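Local atomic coordinates of pseudoazurin (Methylobacterium extorquens, PDB entry 1PMY), a protein that binds one copper ion per chain and, as is general for the plastocyanin/azurin family of cupredoxins, probably carries electrons between redox partners in the periplasm. Residues A[24-27]-A[28-31]; A[68-71]-A[72-76]; A[106-109]-A[110-113]. One frame throughout, in Å; residues are numbered along the deposited sequence.

Interaction 1 of 3, residues A[24-27]-A[28-31]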
loop_
_atom_site.group_PDB
_atom_site.type_symbol
_atom_site.label_atom_id
_atom_site.label_comp_id
_atom_site.label_asym_id
_atom_site.label_seq_id
_atom_site.Cartn_x
_atom_site.Cartn_y
_atom_site.Cartn_z
ATOM N N ARG A 24 4.962 7.918 3.491
ATOM C CA ARG A 24 6.393 7.935 3.922
ATOM C C ARG A 24 6.452 7.733 5.421
ATOM O O ARG A 24 5.787 8.552 6.095
ATOM C CB ARG A 24 7.111 9.148 3.405
ATOM C CG ARG A 24 7.076 9.320 1.886
ATOM C CD ARG A 24 7.726 10.612 1.446
ATOM N NE ARG A 24 7.105 11.121 0.178
ATOM C CZ ARG A 24 7.682 10.974 -1.010
ATOM N NH1 ARG A 24 8.890 10.428 -1.136
ATOM N NH2 ARG A 24 7.045 11.348 -2.136
ATOM N N LEU A 25 7.089 6.753 5.969
ATOM C CA LEU A 25 7.130 6.437 7.400
ATOM C C LEU A 25 8.594 6.233 7.817
ATOM O O LEU A 25 9.452 5.977 7.005
ATOM C CB LEU A 25 6.490 5.020 7.599
ATOM C CG LEU A 25 4.995 4.887 7.321
ATOM C CD1 LEU A 25 4.515 3.504 7.771
ATOM C CD2 LEU A 25 4.221 5.918 8.099
ATOM N N LYS A 26 8.741 6.226 9.132
ATOM C CA LYS A 26 10.002 5.931 9.793
ATOM C C LYS A 26 9.800 4.557 10.430
ATOM O O LYS A 26 8.636 4.192 10.647
ATOM C CB LYS A 26 10.291 6.902 10.959
ATOM C CG LYS A 26 10.578 8.315 10.375
ATOM C CD LYS A 26 11.856 8.839 11.029
ATOM C CE LYS A 26 13.103 7.957 10.692
ATOM N NZ LYS A 26 14.096 8.222 11.812
ATOM N N PRO A 27 10.901 3.866 10.649
ATOM C CA PRO A 27 10.811 2.544 11.298
ATOM C C PRO A 27 10.141 2.764 12.666
ATOM O O PRO A 27 10.454 3.723 13.405
ATOM C CB PRO A 27 12.271 2.091 11.378
ATOM C CG PRO A 27 13.104 3.087 10.711
ATOM C CD PRO A 27 12.282 4.300 10.423
ATOM N N GLY A 28 9.228 1.872 13.020
ATOM C CA GLY A 28 8.460 1.963 14.290
ATOM C C GLY A 28 7.085 2.585 14.017
ATOM O O GLY A 28 6.199 2.328 14.839
ATOM N N ASP A 29 6.905 3.339 12.888
ATOM C CA ASP A 29 5.625 3.949 12.573
ATOM C C ASP A 29 4.565 2.847 12.290
ATOM O O ASP A 29 4.902 1.721 11.845
ATOM C CB ASP A 29 5.557 5.038 11.583
ATOM C CG ASP A 29 6.384 6.278 11.830
ATOM O OD1 ASP A 29 6.601 6.605 13.067
ATOM O OD2 ASP A 29 6.793 6.978 10.945
ATOM N N SER A 30 3.334 3.207 12.428
ATOM C CA SER A 30 2.210 2.347 12.074
ATOM C C SER A 30 1.276 3.130 11.146
ATOM O O SER A 30 1.228 4.393 11.019
ATOM C CB SER A 30 1.571 1.722 13.294
ATOM O OG SER A 30 0.935 2.767 14.028
ATOM N N ILE A 31 0.460 2.352 10.396
ATOM C CA ILE A 31 -0.640 2.976 9.631
ATOM C C ILE A 31 -1.930 2.394 10.247
ATOM O O ILE A 31 -1.965 1.208 10.475
ATOM C CB ILE A 31 -0.593 2.630 8.083
ATOM C CG1 ILE A 31 0.622 3.318 7.429
ATOM C CG2 ILE A 31 -1.906 2.999 7.342
ATOM C CD1 ILE A 31 0.963 2.802 5.954
HETATM O O HOH W 1 9.045 5.742 14.563
#
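D29 turns its carboxylate back over K26 and L25 because its CG stands beside its own backbone N (chi1 -58°), and L25, with its CG set likewise, brings its two methyl groups up against D29 and I31. From this position OD2 of D29 accepts a hydrogen bond from the backbone N of K26 at 2.8 Å. The bond is nearly straight at the hydrogen, 167°, but the donor meets OD2 from above the carboxylate plane rather than within it. The reverse link is made by the main chain, where D29 N gives its hydrogen to K26 O at 3.0 Å and closes a type II turn from K26 to D29, with P27 and G28 at its corner. G28 takes the positive phi (98°) of the third position of such a turn. Water 1 bridges the turn, donating to P27 O at 2.7 Å and to D29 OD1 at 3.0 Å. Among the apolar groups, CD2 of L25 rests on CB of D29 at 3.8 Å, while CD1 of L25 meets CG1 of I31 at 3.9 Å, the two side chains crossing at about a right angle. V90 lies against both L25 and I31, so this apolar pair belongs to the sandwich interior. The turn thus joins strand 17-25 to strand 30-34. The buried carboxylate of D29 has OD2 committed to K26 N and OD1 to water 1 and the amino terminus, D1 N, and this donor-rich setting would probably favour its charged form.

Interaction 2 of 3, residues A[68-71]-A[72-76]; sequences FDKE and GVYGF
Aromatic packing dominates the contact between F68 and the strand residues Y74 and F76. F68 and Y74 form an edge-to-face (T-shaped) pair, with centroids 5.0 Å apart and planes at 86°. It is the edge of F68 that meets a face of Y74: CE2 of F68 stands over the centre of the tyrosine ring, and CD2 of F68 comes to 3.8 Å from CZ of Y74. Farther along the same rim, CZ of F68 meets CE2 of F76 at 3.7 Å. One edge of F68 therefore serves both neighbours. Y74 and F76, two apart on the strand, both point toward the F68 segment, and each has its CG beside the backbone N. V90 touches both F68 and F76, while V92 touches F68 and Y74, extending the cluster onto strand 87-92.

Hydrogen bonding occupies the other end of the tyrosine. Its OH donates to K70 O at 2.8 Å, with the donor tilted 27° from the carbonyl plane, and CB of K70 lies 3.5 Å from Y74 OH. Water 2 donates to Y74 OH at 2.8 Å and accepts from D69 N at 3.2 Å, so the phenol is tied to the loop directly at K70 O and through water at D69 N. E71 looks elsewhere, its OE1 accepting from the backbone N of D94 and of K95. G72, which begins the strand, has a positive phi of 135°.

The Y74 hydroxyl is a donor to a main-chain carbonyl and an acceptor from water. The phenol therefore spans an apolar ring cluster and the polar loop leading into strand 72-77, its neutral hydroxyl serving as both donor and acceptor where the two meet.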
loop_
_atom_site.group_PDB
_atom_site.type_symbol
_atom_site.label_atom_id
_atom_site.label_comp_id
_atom_site.label_asym_id
_atom_site.label_seq_id
_atom_site.Cartn_x
_atom_site.Cartn_y
_atom_site.Cartn_z
ATOM N N PHE A 68 5.310 -1.092 11.231
ATOM C CA PHE A 68 6.393 -1.288 10.287
ATOM C C PHE A 68 7.746 -1.210 10.984
ATOM O O PHE A 68 8.091 -0.137 11.528
ATOM C CB PHE A 68 6.355 -0.279 9.155
ATOM C CG PHE A 68 5.179 -0.386 8.270
ATOM C CD1 PHE A 68 3.945 0.198 8.548
ATOM C CD2 PHE A 68 5.337 -1.072 7.050
ATOM C CE1 PHE A 68 2.871 0.071 7.666
ATOM C CE2 PHE A 68 4.284 -1.232 6.164
ATOM C CZ PHE A 68 3.051 -0.672 6.450
ATOM N N ASP A 69 8.527 -2.286 10.883
ATOM C CA ASP A 69 9.862 -2.211 11.455
ATOM C C ASP A 69 10.970 -2.305 10.431
ATOM O O ASP A 69 11.981 -1.592 10.608
ATOM C CB ASP A 69 10.000 -3.140 12.669
ATOM C CG ASP A 69 10.017 -4.544 12.053
ATOM O OD1 ASP A 69 8.961 -4.907 11.492
ATOM O OD2 ASP A 69 11.132 -5.167 12.053
ATOM N N LYS A 70 10.814 -3.113 9.401
ATOM C CA LYS A 70 11.883 -3.286 8.403
ATOM C C LYS A 70 11.851 -2.118 7.469
ATOM O O LYS A 70 10.719 -1.792 6.967
ATOM C CB LYS A 70 11.689 -4.561 7.594
ATOM C CG LYS A 70 11.434 -5.847 8.382
ATOM C CD LYS A 70 12.744 -6.460 8.830
ATOM C CE LYS A 70 12.362 -7.623 9.826
ATOM N NZ LYS A 70 13.657 -8.308 10.130
ATOM N N GLU A 71 12.921 -1.495 7.140
ATOM C CA GLU A 71 12.912 -0.382 6.138
ATOM C C GLU A 71 12.797 -0.930 4.706
ATOM O O GLU A 71 13.177 -2.100 4.437
ATOM C CB GLU A 71 14.238 0.373 6.245
ATOM C CG GLU A 71 14.393 1.079 7.630
ATOM C CD GLU A 71 15.553 2.052 7.530
ATOM O OE1 GLU A 71 16.073 2.426 6.499
ATOM O OE2 GLU A 71 15.918 2.467 8.600
ATOM N N GLY A 72 12.297 -0.110 3.811
ATOM C CA GLY A 72 12.139 -0.548 2.407
ATOM C C GLY A 72 10.768 -0.137 1.868
ATOM O O GLY A 72 10.063 0.676 2.456
ATOM N N VAL A 73 10.470 -0.665 0.695
ATOM C CA VAL A 73 9.330 -0.394 -0.131
ATOM C C VAL A 73 8.301 -1.538 -0.062
ATOM O O VAL A 73 8.690 -2.728 -0.156
ATOM C CB VAL A 73 9.832 -0.283 -1.635
ATOM C CG1 VAL A 73 8.709 0.142 -2.561
ATOM C CG2 VAL A 73 10.904 0.863 -1.649
ATOM N N TYR A 74 7.069 -1.155 0.250
ATOM C CA TYR A 74 5.975 -2.150 0.431
ATOM C C TYR A 74 4.842 -1.812 -0.562
ATOM O O TYR A 74 4.513 -0.599 -0.659
ATOM C CB TYR A 74 5.397 -1.919 1.821
ATOM C CG TYR A 74 6.291 -2.326 2.964
ATOM C CD1 TYR A 74 7.368 -1.493 3.353
ATOM C CD2 TYR A 74 6.077 -3.530 3.621
ATOM C CE1 TYR A 74 8.136 -1.916 4.474
ATOM C CE2 TYR A 74 6.875 -3.938 4.697
ATOM C CZ TYR A 74 7.921 -3.093 5.117
ATOM O OH TYR A 74 8.652 -3.458 6.226
ATOM N N GLY A 75 4.256 -2.816 -1.199
ATOM C CA GLY A 75 3.072 -2.514 -2.051
ATOM C C GLY A 75 1.905 -3.325 -1.379
ATOM O O GLY A 75 2.227 -4.457 -0.906
ATOM N N PHE A 76 0.795 -2.609 -1.331
ATOM C CA PHE A 76 -0.385 -3.277 -0.728
ATOM C C PHE A 76 -1.535 -3.117 -1.740
ATOM O O PHE A 76 -1.589 -2.101 -2.400
ATOM C CB PHE A 76 -0.807 -2.571 0.580
ATOM C CG PHE A 76 0.163 -2.724 1.725
ATOM C CD1 PHE A 76 0.233 -3.968 2.316
ATOM C CD2 PHE A 76 1.062 -1.694 2.060
ATOM C CE1 PHE A 76 1.165 -4.179 3.347
ATOM C CE2 PHE A 76 1.947 -1.867 3.134
ATOM C CZ PHE A 76 1.977 -3.117 3.723
HETATM O O HOH W 2 8.062 -4.591 8.730
#

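Interaction 3 of 3, residues A[106-109]-A[110-113]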
loop_
_atom_site.group_PDB
_atom_site.type_symbol
_atom_site.label_atom_id
_atom_site.label_comp_id
_atom_site.label_asym_id
_atom_site.label_seq_id
_atom_site.Cartn_x
_atom_site.Cartn_y
_atom_site.Cartn_z
ATOM N N GLN A 106 4.688 -7.035 -12.098
ATOM C CA GLN A 106 3.813 -6.549 -13.155
ATOM C C GLN A 106 2.365 -6.601 -12.646
ATOM O O GLN A 106 2.084 -7.370 -11.721
ATOM C CB GLN A 106 3.998 -7.229 -14.514
ATOM C CG GLN A 106 5.510 -7.346 -14.862
ATOM C CD GLN A 106 5.827 -8.239 -16.029
ATOM O OE1 GLN A 106 5.066 -8.850 -16.766
ATOM N NE2 GLN A 106 7.161 -8.349 -16.251
ATOM N N HIS A 107 1.593 -5.804 -13.296
ATOM C CA HIS A 107 0.128 -5.685 -12.900
ATOM C C HIS A 107 -0.663 -5.396 -14.180
ATOM O O HIS A 107 -0.072 -5.079 -15.210
ATOM C CB HIS A 107 0.002 -4.403 -11.978
ATOM C CG HIS A 107 0.862 -4.456 -10.747
ATOM N ND1 HIS A 107 2.100 -3.862 -10.565
ATOM C CD2 HIS A 107 0.606 -5.186 -9.631
ATOM C CE1 HIS A 107 2.554 -4.233 -9.328
ATOM N NE2 HIS A 107 1.644 -5.037 -8.782
ATOM N N ASN A 108 -2.026 -5.408 -14.023
ATOM C CA ASN A 108 -2.880 -5.004 -15.179
ATOM C C ASN A 108 -2.588 -3.508 -15.437
ATOM O O ASN A 108 -2.092 -2.798 -14.526
ATOM C CB ASN A 108 -4.402 -5.191 -14.862
ATOM C CG ASN A 108 -4.717 -4.424 -13.553
ATOM O OD1 ASN A 108 -5.080 -3.232 -13.672
ATOM N ND2 ASN A 108 -4.508 -5.045 -12.406
ATOM N N LYS A 109 -2.939 -3.094 -16.622
ATOM C CA LYS A 109 -2.758 -1.768 -17.151
ATOM C C LYS A 109 -3.169 -0.649 -16.199
ATOM O O LYS A 109 -2.390 0.290 -15.917
ATOM C CB LYS A 109 -3.406 -1.590 -18.526
ATOM C CG LYS A 109 -2.921 -0.288 -19.180
ATOM C CD LYS A 109 -3.647 0.048 -20.452
ATOM C CE LYS A 109 -2.800 0.626 -21.570
ATOM N NZ LYS A 109 -1.656 1.456 -21.093
ATOM N N LEU A 110 -4.373 -0.755 -15.707
ATOM C CA LEU A 110 -5.025 0.182 -14.786
ATOM C C LEU A 110 -4.305 0.327 -13.493
ATOM O O LEU A 110 -4.029 1.500 -13.072
ATOM C CB LEU A 110 -6.487 -0.116 -14.886
ATOM C CG LEU A 110 -7.519 -0.162 -13.874
ATOM C CD1 LEU A 110 -7.422 0.782 -12.689
ATOM C CD2 LEU A 110 -8.874 0.049 -14.623
ATOM N N THR A 111 -3.863 -0.759 -12.876
ATOM C CA THR A 111 -3.110 -0.734 -11.613
ATOM C C THR A 111 -1.716 -0.161 -11.890
ATOM O O THR A 111 -1.199 0.608 -11.068
ATOM C CB THR A 111 -2.973 -2.141 -10.928
ATOM O OG1 THR A 111 -4.417 -2.539 -10.674
ATOM C CG2 THR A 111 -2.235 -2.201 -9.630
ATOM N N GLN A 112 -1.106 -0.552 -12.991
ATOM C CA GLN A 112 0.245 -0.109 -13.362
ATOM C C GLN A 112 0.266 1.446 -13.462
ATOM O O GLN A 112 1.221 2.106 -13.008
ATOM C CB GLN A 112 0.782 -0.692 -14.682
ATOM C CG GLN A 112 2.291 -0.487 -14.891
ATOM C CD GLN A 112 3.169 -1.003 -13.774
ATOM O OE1 GLN A 112 3.215 -2.192 -13.413
ATOM N NE2 GLN A 112 3.845 -0.170 -12.994
ATOM N N LYS A 113 -0.801 1.932 -14.067
ATOM C CA LYS A 113 -0.871 3.378 -14.330
ATOM C C LYS A 113 -0.984 4.142 -13.046
ATOM O O LYS A 113 -0.633 5.377 -13.042
ATOM C CB LYS A 113 -1.934 3.740 -15.353
ATOM C CG LYS A 113 -1.750 3.171 -16.748
ATOM C CD LYS A 113 -0.316 2.985 -17.146
ATOM C CE LYS A 113 0.388 4.272 -17.509
ATOM N NZ LYS A 113 1.057 4.047 -18.885
HETATM O O HOH W 3 2.921 -4.167 -15.411
#
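The H107 ring has the side-chain amide oxygen of Q112 at its edge, in the ring plane, and the CG2 methyl of T111 in an oblique position. ND1 of H107 points at OE1 of Q112 across 3.5 Å, a weak hydrogen bond, and the ring and amide planes are 46° apart. Water 3 supports the same oxygen, donating to Q112 OE1 at 2.8 Å and accepting from H107 N at 3.0 Å; NE2 of Q112 turns to OD1 of D116. CB of H107 packs on CB of T111 at 3.9 Å.

The second amide, that of N108, holds T111 at two points. OD1 of N108 accepts a hydrogen bond from T111 N at 2.9 Å, from above the carbonyl plane, and ND2 donates to T111 OG1 at 3.0 Å. CG of N108 sits between its backbone N and carbonyl carbon (chi1 54°), which folds the amide back toward T111. Main-chain bonds continue the turn: Q112 N donates to N108 O at 2.9 Å and K113 N to K109 O. T111 OG1 also has a weak bond to Y82 O, in the loop that carries copper ligands H81 and M86.

With N108 as N-cap and its side chain bonded to T111 N, this is a classic asparagine-capped helix start, here opening the C-terminal helix 109-120 beside the copper-ligand loop of a cupredoxin.

How the interactions relate
Interactions 1 and 2 are neighbours in the cupredoxin sandwich, whereas interaction 3 lies apart, at the start of the C-terminal helix. The turn of 24-31 and the loop of 68-76 are joined by probable backbone hydrogen bonds from G28 N to F68 O and from F68 N to D29 O, and L25 packs on the F68 ring, so both feed one apolar core. Interaction 2 is the buried one, ruled by aromatic rings; interaction 1 is partly buried and combines leucine packing with a buried carboxylate. Interaction 3 is a surface contact, about 7 Å from interaction 2 at the nearest atoms, and depends largely on amide and helix-end hydrogen bonds.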